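Local coordinates for DUF4973 domain-containing protein (Bacteroides thetaiotaomicron, PDB 4QNI) that is of unknown function but probably serves as an auxiliary nutrient-binding protein of two domains, at residues P167-D170 and Y171-D174. Sequence-based numbering, arbitrary orientation.
Sequences PFND and YSGD. With EDO (1,2-ethanediol), chain I; EDO (1,2-ethanediol), chain F.
Tyr171 and Asn169 meet inside a type I beta turn, Asn169 to Ser172, with an Asx turn superposed on it; the turn links strand 160-168 of the N-terminal mixed sheet to strand 173-176 at the edge of the large antiparallel sheet. The Asn169 side chain reaches forward along the chain, its CG lying between backbone N and carbonyl carbon (chi1 62°), and OD1 accepts the N-H of Tyr171, 2.9 Å from OD1 to N, the donor standing 43° out of the carbonyl plane. An amide suits this place because its other end also works: ND2 donates to the backbone O of Asp212. Tyrosine offers a flat face and a polar end: Asp170 CB sits over the ring centre, a CH-pi contact of 3.8 Å to the centroid, while the hydroxyl is bound by the Glu242 carbonyl and Gln214. The carboxylate suits Asp170 because one water donates to both its OD2 and Tyr171 OH. With an alanine at Tyr171, Asp170 CB and Phe239, which stacks on the ring, would probably lose their aromatic partner. Ser172, short enough to fold back, accepts the Asn169 N-H, OG to N 3.1 Å. A water 2.8 Å from Ser172 OG donates to Pro167 O.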
ATOM      1  N   PRO A 167       1.170  31.278  -6.536  1.00 33.74           N
ATOM      2  CA  PRO A 167       1.261  32.119  -7.741  1.00 33.85           C
ATOM      3  C   PRO A 167       2.482  31.690  -8.563  1.00 38.14           C
ATOM      4  O   PRO A 167       3.478  31.219  -8.000  1.00 38.68           O
ATOM      5  CB  PRO A 167       1.497  33.533  -7.190  1.00 34.64           C
ATOM      6  CG  PRO A 167       1.312  33.436  -5.742  1.00 38.38           C
ATOM      7  CD  PRO A 167       1.549  32.038  -5.334  1.00 34.49           C
ATOM      8  N   PHE A 168       2.430  31.829  -9.867  1.00 33.98           N
ATOM      9  CA  PHE A 168       3.630  31.531 -10.631  1.00 33.61           C
ATOM     10  C   PHE A 168       3.872  32.610 -11.648  1.00 38.72           C
ATOM     11  O   PHE A 168       2.918  33.140 -12.211  1.00 39.32           O
ATOM     12  CB  PHE A 168       3.602  30.142 -11.292  1.00 35.21           C
ATOM     13  CG  PHE A 168       2.553  29.903 -12.349  1.00 37.51           C
ATOM     14  CD1 PHE A 168       2.814  30.184 -13.693  1.00 40.36           C
ATOM     15  CD2 PHE A 168       1.326  29.329 -12.018  1.00 38.17           C
ATOM     16  CE1 PHE A 168       1.843  29.943 -14.674  1.00 40.59           C
ATOM     17  CE2 PHE A 168       0.368  29.061 -13.007  1.00 39.85           C
ATOM     18  CZ  PHE A 168       0.641  29.353 -14.324  1.00 39.00           C
ATOM     19  N   ASN A 169       5.146  32.928 -11.884  1.00 34.64           N
ATOM     20  CA  ASN A 169       5.573  33.827 -12.937  1.00 34.74           C
ATOM     21  C   ASN A 169       6.439  32.957 -13.879  1.00 41.24           C
ATOM     22  O   ASN A 169       6.435  31.726 -13.736  1.00 41.32           O
ATOM     23  CB  ASN A 169       6.288  35.070 -12.364  1.00 30.61           C
ATOM     24  CG  ASN A 169       7.566  34.788 -11.597  1.00 44.96           C
ATOM     25  OD1 ASN A 169       8.147  33.706 -11.671  1.00 38.79           O
ATOM     26  ND2 ASN A 169       8.005  35.743 -10.794  1.00 33.15           N
ATOM     27  N   ASP A 170       7.164  33.553 -14.837  1.00 38.89           N
ATOM     28  CA  ASP A 170       7.982  32.761 -15.775  1.00 38.58           C
ATOM     29  C   ASP A 170       9.190  32.095 -15.114  1.00 39.88           C
ATOM     30  O   ASP A 170       9.843  31.294 -15.744  1.00 41.46           O
ATOM     31  CB  ASP A 170       8.487  33.659 -16.946  1.00 40.94           C
ATOM     32  CG  ASP A 170       7.404  34.235 -17.847  1.00 46.76           C
ATOM     33  OD1 ASP A 170       6.304  33.656 -17.900  1.00 48.30           O
ATOM     34  OD2 ASP A 170       7.676  35.238 -18.533  1.00 53.08           O
ATOM     35  N   TYR A 171       9.489  32.408 -13.871  1.00 35.54           N
ATOM     36  CA  TYR A 171      10.739  32.015 -13.232  1.00 34.34           C
ATOM     37  C   TYR A 171      10.589  31.280 -11.931  1.00 39.20           C
ATOM     38  O   TYR A 171      11.594  31.075 -11.240  1.00 39.61           O
ATOM     39  CB  TYR A 171      11.544  33.316 -12.942  1.00 33.04           C
ATOM     40  CG  TYR A 171      11.493  34.335 -14.059  1.00 32.59           C
ATOM     41  CD1 TYR A 171      12.238  34.161 -15.228  1.00 35.34           C
ATOM     42  CD2 TYR A 171      10.651  35.442 -13.980  1.00 32.43           C
ATOM     43  CE1 TYR A 171      12.135  35.066 -16.296  1.00 37.32           C
ATOM     44  CE2 TYR A 171      10.570  36.371 -15.022  1.00 33.55           C
ATOM     45  CZ  TYR A 171      11.308  36.176 -16.179  1.00 42.79           C
ATOM     46  OH  TYR A 171      11.190  37.083 -17.203  1.00 47.82           O
ATOM     47  N   SER A 172       9.362  30.916 -11.565  1.00 35.46           N
ATOM     48  CA  SER A 172       9.133  30.300 -10.274  1.00 34.92           C
ATOM     49  C   SER A 172       8.772  28.826 -10.375  1.00 39.67           C
ATOM     50  O   SER A 172       8.270  28.346 -11.381  1.00 41.69           O
ATOM     51  CB  SER A 172       8.034  31.055  -9.524  1.00 36.75           C
ATOM     52  OG  SER A 172       6.820  30.968 -10.248  1.00 37.10           O
ATOM     53  N   GLY A 173       8.964  28.151  -9.265  1.00 34.89           N
ATOM     54  CA  GLY A 173       8.696  26.745  -9.101  1.00 34.47           C
ATOM     55  C   GLY A 173       9.827  26.123  -8.323  1.00 38.81           C
ATOM     56  O   GLY A 173      10.634  26.833  -7.700  1.00 36.18           O
ATOM     57  N   ASP A 174       9.909  24.787  -8.402  1.00 36.71           N
ATOM     58  CA  ASP A 174      10.918  24.009  -7.709  1.00 36.85           C
ATOM     59  C   ASP A 174      12.083  23.763  -8.647  1.00 40.43           C
ATOM     60  O   ASP A 174      12.043  22.932  -9.569  1.00 39.91           O
ATOM     61  CB  ASP A 174      10.328  22.704  -7.111  1.00 38.79           C
ATOM     62  CG  ASP A 174       9.274  22.939  -6.019  1.00 48.43           C
ATOM     63  OD1 ASP A 174       9.096  24.100  -5.595  1.00 50.63           O
ATOM     64  OD2 ASP A 174       8.620  21.970  -5.609  1.00 54.91           O
TER
HETATM   65  C1  EDO I 407       2.748  36.774 -15.095  1.00 69.34           C
HETATM   66  O1  EDO I 407       4.123  37.072 -14.907  1.00 70.53           O
HETATM   67  C2  EDO I 407       2.305  35.489 -14.342  1.00 66.67           C
HETATM   68  O2  EDO I 407       2.582  34.301 -15.095  1.00 69.14           O
HETATM   69  C1  EDO F 404       8.849  29.979 -18.751  1.00 76.33           C
HETATM   70  O1  EDO F 404       9.659  29.083 -18.004  1.00 73.73           O
HETATM   71  C2  EDO F 404       7.489  29.304 -19.084  1.00 79.22           C
HETATM   72  O2  EDO F 404       6.668  30.185 -19.852  1.00 80.84           O
HETATM   73  O   HOH W   1       5.443  29.075  -8.716  1.00 38.63           O
HETATM   74  O   HOH W   2       8.413  37.707 -17.916  1.00 53.61           O